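Local coordinates for protein 6-phospho-alpha-glucosidase (Merdibacter massiliensis, PDB 6VC6) that probably hydrolyses 6-phospho-alpha-glucosides, as a family 4 glycoside hydrolase that works with NAD and a manganese ion, at residues A[382-394]-A[404-416]. Residues are numbered along the deposited sequence; the frame is centred on the assembly and turned at random.
Sequences GLLVQQVSSEKLL and QKALEAFTLNRLI
Ala409 O is gripped from opposite faces of its carbonyl plane: Asn413 N comes from its own helix, while Ser390 OG donates across the contact at 2.8 Å, tilted 31° from that plane. With OG set opposite the backbone N (chi1 178°), the serine reaches the partner helix where the two backbones run close, CA of Ser390 lying 4.5 Å from CA of Ala409. It illustrates how small residues let antiparallel helices approach, here to 7.9 Å between axes at 160°. Reciprocal knobs-into-holes packing follows: Leu393 sits among Lys405, Glu408, Ala409 and Leu412, and Leu412 among Gln386, Ser389, Ser390 and Leu393, its CD2 3.6 Å from Ser389 CB.

Where the second helix ends, the extended Gln386 side chain lies against its last turn. Its NE2 meets Leu412 O at 3.0 Å, almost in line with the carbonyl bond, whereas OE1 receives a weak bond from Arg414 NH1 at the guanidinium edge. Leu383 CD2 lies over the centre of one guanidinium face, 3.6 Å above it. One water joins Gln387 OE1 to Arg414 N, a second Gln387 NE2 to Asn413 ND2, and Asn413 OD1 closes an Asx turn onto Leu415 N.

Helices 378-400 and 403-412 form this antiparallel hairpin; Leu383 and Gln387 also touch strand 201-209, Arg414 NE bonds Tyr267 O of helix 264-268, and Phe410 and Thr411 pack on helix 419-432.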
loop_
_atom_site.group_PDB
_atom_site.type_symbol
_atom_site.label_atom_id
_atom_site.label_comp_id
_atom_site.label_asym_id
_atom_site.label_seq_id
_atom_site.Cartn_x
_atom_site.Cartn_y
_atom_site.Cartn_z
ATOM N N GLY A 382 -23.107 0.166 -2.900
ATOM C CA GLY A 382 -23.082 1.204 -3.916
ATOM C C GLY A 382 -21.739 1.904 -4.005
ATOM O O GLY A 382 -21.268 2.224 -5.098
ATOM N N LEU A 383 -21.102 2.141 -2.857
ATOM C CA LEU A 383 -19.806 2.812 -2.853
ATOM C C LEU A 383 -18.727 1.932 -3.475
ATOM O O LEU A 383 -17.933 2.397 -4.302
ATOM C CB LEU A 383 -19.420 3.202 -1.425
ATOM C CG LEU A 383 -20.193 4.352 -0.776
ATOM C CD1 LEU A 383 -19.893 4.424 0.714
ATOM C CD2 LEU A 383 -19.865 5.672 -1.455
ATOM N N LEU A 384 -18.684 0.655 -3.091
ATOM C CA LEU A 384 -17.585 -0.206 -3.517
ATOM C C LEU A 384 -17.736 -0.635 -4.973
ATOM O O LEU A 384 -16.740 -0.739 -5.697
ATOM C CB LEU A 384 -17.491 -1.426 -2.602
ATOM C CG LEU A 384 -17.077 -1.133 -1.159
ATOM C CD1 LEU A 384 -16.763 -2.423 -0.420
ATOM C CD2 LEU A 384 -15.886 -0.184 -1.120
ATOM N N VAL A 385 -18.967 -0.894 -5.418
ATOM C CA VAL A 385 -19.174 -1.285 -6.810
ATOM C C VAL A 385 -18.821 -0.134 -7.745
ATOM O O VAL A 385 -18.276 -0.347 -8.835
ATOM C CB VAL A 385 -20.618 -1.777 -7.019
ATOM C CG1 VAL A 385 -20.927 -1.933 -8.500
ATOM C CG2 VAL A 385 -20.830 -3.100 -6.297
ATOM N N GLN A 386 -19.106 1.103 -7.330
ATOM C CA GLN A 386 -18.700 2.257 -8.127
ATOM C C GLN A 386 -17.182 2.339 -8.240
ATOM O O GLN A 386 -16.646 2.614 -9.320
ATOM C CB GLN A 386 -19.260 3.544 -7.518
ATOM C CG GLN A 386 -18.715 4.816 -8.158
ATOM C CD GLN A 386 -19.156 6.075 -7.435
ATOM O OE1 GLN A 386 -19.586 6.028 -6.283
ATOM N NE2 GLN A 386 -19.050 7.212 -8.114
ATOM N N GLN A 387 -16.474 2.092 -7.136
ATOM C CA GLN A 387 -15.021 2.214 -7.149
ATOM C C GLN A 387 -14.376 1.058 -7.903
ATOM O O GLN A 387 -13.471 1.267 -8.720
ATOM C CB GLN A 387 -14.488 2.293 -5.718
ATOM C CG GLN A 387 -12.970 2.329 -5.622
ATOM C CD GLN A 387 -12.373 3.596 -6.207
ATOM O OE1 GLN A 387 -13.049 4.619 -6.326
ATOM N NE2 GLN A 387 -11.099 3.533 -6.575
ATOM N N VAL A 388 -14.826 -0.173 -7.642
ATOM C CA VAL A 388 -14.220 -1.328 -8.297
ATOM C C VAL A 388 -14.507 -1.314 -9.794
ATOM O O VAL A 388 -13.728 -1.859 -10.587
ATOM C CB VAL A 388 -14.693 -2.637 -7.634
ATOM C CG1 VAL A 388 -16.105 -2.994 -8.074
ATOM C CG2 VAL A 388 -13.726 -3.770 -7.947
ATOM N N SER A 389 -15.611 -0.688 -10.211
ATOM C CA SER A 389 -15.874 -0.543 -11.638
ATOM C C SER A 389 -14.923 0.466 -12.267
ATOM O O SER A 389 -14.447 0.263 -13.390
ATOM C CB SER A 389 -17.326 -0.128 -11.870
ATOM O OG SER A 389 -18.224 -1.064 -11.301
ATOM N N SER A 390 -14.633 1.557 -11.554
ATOM C CA SER A 390 -13.683 2.542 -12.060
ATOM C C SER A 390 -12.285 1.948 -12.177
ATOM O O SER A 390 -11.568 2.216 -13.148
ATOM C CB SER A 390 -13.672 3.773 -11.153
ATOM O OG SER A 390 -12.725 4.728 -11.597
ATOM N N GLU A 391 -11.883 1.133 -11.201
ATOM C CA GLU A 391 -10.567 0.504 -11.258
ATOM C C GLU A 391 -10.480 -0.496 -12.404
ATOM O O GLU A 391 -9.467 -0.550 -13.111
ATOM C CB GLU A 391 -10.253 -0.177 -9.927
ATOM C CG GLU A 391 -10.281 0.754 -8.725
ATOM C CD GLU A 391 -10.108 0.009 -7.415
ATOM O OE1 GLU A 391 -10.161 -1.239 -7.430
ATOM O OE2 GLU A 391 -9.922 0.669 -6.370
ATOM N N LYS A 392 -11.531 -1.293 -12.607
ATOM C CA LYS A 392 -11.501 -2.286 -13.675
ATOM C C LYS A 392 -11.555 -1.635 -15.051
ATOM O O LYS A 392 -10.994 -2.174 -16.012
ATOM C CB LYS A 392 -12.653 -3.276 -13.504
ATOM C CG LYS A 392 -12.423 -4.289 -12.393
ATOM C CD LYS A 392 -13.665 -5.123 -12.134
ATOM C CE LYS A 392 -13.368 -6.258 -11.164
ATOM N NZ LYS A 392 -12.377 -7.221 -11.722
ATOM N N LEU A 393 -12.220 -0.484 -15.168
ATOM C CA LEU A 393 -12.204 0.243 -16.433
ATOM C C LEU A 393 -10.834 0.846 -16.711
ATOM O O LEU A 393 -10.451 1.001 -17.876
ATOM C CB LEU A 393 -13.274 1.334 -16.429
ATOM C CG LEU A 393 -14.728 0.870 -16.547
ATOM C CD1 LEU A 393 -15.677 1.964 -16.083
ATOM C CD2 LEU A 393 -15.047 0.444 -17.971
ATOM N N LEU A 394 -10.082 1.188 -15.661
ATOM C CA LEU A 394 -8.765 1.785 -15.859
ATOM C C LEU A 394 -7.781 0.773 -16.438
ATOM O O LEU A 394 -7.102 1.054 -17.432
ATOM C CB LEU A 394 -8.238 2.352 -14.542
ATOM C CG LEU A 394 -6.898 3.078 -14.655
ATOM C CD1 LEU A 394 -7.057 4.386 -15.418
ATOM C CD2 LEU A 394 -6.294 3.320 -13.282
ATOM N N GLN A 404 -10.999 5.716 -24.569
ATOM C CA GLN A 404 -12.397 5.716 -24.150
ATOM C C GLN A 404 -12.577 5.015 -22.809
ATOM O O GLN A 404 -13.380 5.450 -21.975
ATOM C CB GLN A 404 -13.261 5.057 -25.225
ATOM C CG GLN A 404 -14.743 5.011 -24.896
ATOM C CD GLN A 404 -15.353 6.392 -24.770
ATOM O OE1 GLN A 404 -15.007 7.309 -25.517
ATOM N NE2 GLN A 404 -16.267 6.551 -23.820
ATOM N N LYS A 405 -11.837 3.927 -22.583
ATOM C CA LYS A 405 -11.922 3.235 -21.301
ATOM C C LYS A 405 -11.384 4.103 -20.170
ATOM O O LYS A 405 -11.940 4.110 -19.066
ATOM C CB LYS A 405 -11.166 1.908 -21.367
ATOM C CG LYS A 405 -11.931 0.788 -22.048
ATOM C CD LYS A 405 -13.271 0.546 -21.374
ATOM C CE LYS A 405 -14.076 -0.514 -22.110
ATOM N NZ LYS A 405 -13.845 -1.874 -21.552
ATOM N N ALA A 406 -10.304 4.845 -20.429
ATOM C CA ALA A 406 -9.755 5.734 -19.410
ATOM C C ALA A 406 -10.719 6.871 -19.094
ATOM O O ALA A 406 -10.852 7.275 -17.933
ATOM C CB ALA A 406 -8.404 6.282 -19.863
ATOM N N LEU A 407 -11.401 7.398 -20.114
ATOM C CA LEU A 407 -12.364 8.471 -19.886
ATOM C C LEU A 407 -13.530 7.991 -19.031
ATOM O O LEU A 407 -13.993 8.710 -18.137
ATOM C CB LEU A 407 -12.866 9.018 -21.221
ATOM C CG LEU A 407 -13.961 10.083 -21.146
ATOM C CD1 LEU A 407 -13.438 11.344 -20.474
ATOM C CD2 LEU A 407 -14.506 10.394 -22.531
ATOM N N GLU A 408 -14.019 6.776 -19.290
ATOM C CA GLU A 408 -15.119 6.239 -18.494
ATOM C C GLU A 408 -14.673 5.944 -17.068
ATOM O O GLU A 408 -15.446 6.126 -16.120
ATOM C CB GLU A 408 -15.681 4.983 -19.159
ATOM C CG GLU A 408 -16.348 5.248 -20.501
ATOM C CD GLU A 408 -16.631 3.979 -21.281
ATOM O OE1 GLU A 408 -16.341 2.881 -20.762
ATOM O OE2 GLU A 408 -17.144 4.082 -22.416
ATOM N N ALA A 409 -13.428 5.492 -16.894
ATOM C CA ALA A 409 -12.908 5.265 -15.550
ATOM C C ALA A 409 -12.788 6.572 -14.779
ATOM O O ALA A 409 -13.132 6.633 -13.592
ATOM C CB ALA A 409 -11.554 4.558 -15.623
ATOM N N PHE A 410 -12.304 7.628 -15.436
ATOM C CA PHE A 410 -12.205 8.928 -14.781
ATOM C C PHE A 410 -13.585 9.491 -14.462
ATOM O O PHE A 410 -13.812 10.002 -13.360
ATOM C CB PHE A 410 -11.425 9.901 -15.667
ATOM C CG PHE A 410 -9.933 9.830 -15.490
ATOM C CD1 PHE A 410 -9.261 8.624 -15.607
ATOM C CD2 PHE A 410 -9.201 10.975 -15.217
ATOM C CE1 PHE A 410 -7.888 8.560 -15.450
ATOM C CE2 PHE A 410 -7.828 10.917 -15.058
ATOM C CZ PHE A 410 -7.171 9.708 -15.174
ATOM N N THR A 411 -14.519 9.399 -15.413
ATOM C CA THR A 411 -15.853 9.956 -15.206
ATOM C C THR A 411 -16.580 9.253 -14.067
ATOM O O THR A 411 -17.210 9.905 -13.223
ATOM C CB THR A 411 -16.669 9.855 -16.497
ATOM O OG1 THR A 411 -16.051 10.643 -17.522
ATOM C CG2 THR A 411 -18.094 10.346 -16.275
ATOM N N LEU A 412 -16.497 7.923 -14.021
ATOM C CA LEU A 412 -17.241 7.163 -13.022
ATOM C C LEU A 412 -16.709 7.393 -11.614
ATOM O O LEU A 412 -17.483 7.354 -10.650
ATOM C CB LEU A 412 -17.199 5.674 -13.369
ATOM C CG LEU A 412 -17.886 4.693 -12.419
ATOM C CD1 LEU A 412 -19.337 5.077 -12.193
ATOM C CD2 LEU A 412 -17.782 3.278 -12.961
ATOM N N ASN A 413 -15.407 7.642 -11.476
ATOM C CA ASN A 413 -14.788 7.723 -10.159
ATOM C C ASN A 413 -15.430 8.817 -9.313
ATOM O O ASN A 413 -15.801 9.882 -9.815
ATOM C CB ASN A 413 -13.286 7.976 -10.294
ATOM C CG ASN A 413 -12.551 7.837 -8.975
ATOM O OD1 ASN A 413 -12.578 8.739 -8.137
ATOM N ND2 ASN A 413 -11.891 6.701 -8.781
ATOM N N ARG A 414 -15.552 8.541 -8.013
ATOM C CA ARG A 414 -16.271 9.437 -7.114
ATOM C C ARG A 414 -15.553 10.768 -6.932
ATOM O O ARG A 414 -16.205 11.796 -6.717
ATOM C CB ARG A 414 -16.470 8.760 -5.759
ATOM C CG ARG A 414 -17.779 9.104 -5.081
ATOM C CD ARG A 414 -17.951 8.325 -3.787
ATOM N NE ARG A 414 -18.858 9.006 -2.867
ATOM C CZ ARG A 414 -20.181 8.999 -2.981
ATOM N NH1 ARG A 414 -20.762 8.342 -3.976
ATOM N NH2 ARG A 414 -20.927 9.650 -2.099
ATOM N N LEU A 415 -14.225 10.775 -7.009
ATOM C CA LEU A 415 -13.446 11.981 -6.764
ATOM C C LEU A 415 -13.265 12.842 -8.008
ATOM O O LEU A 415 -12.621 13.893 -7.927
ATOM C CB LEU A 415 -12.081 11.610 -6.175
ATOM C CG LEU A 415 -12.149 10.729 -4.922
ATOM C CD1 LEU A 415 -10.773 10.549 -4.299
ATOM C CD2 LEU A 415 -13.126 11.306 -3.907
ATOM N N ILE A 416 -13.844 12.426 -9.130
ATOM C CA ILE A 416 -13.907 13.262 -10.322
ATOM C C ILE A 416 -15.350 13.582 -10.705
ATOM O O ILE A 416 -15.744 14.731 -10.739
ATOM C CB ILE A 416 -13.167 12.611 -11.500
ATOM C CG1 ILE A 416 -11.663 12.674 -11.262
ATOM C CG2 ILE A 416 -13.532 13.289 -12.809
ATOM C CD1 ILE A 416 -11.233 12.086 -9.949
HETATM O O HOH W 1 -15.614 5.809 -6.894
HETATM O O HOH W 2 -10.114 6.569 -6.500
#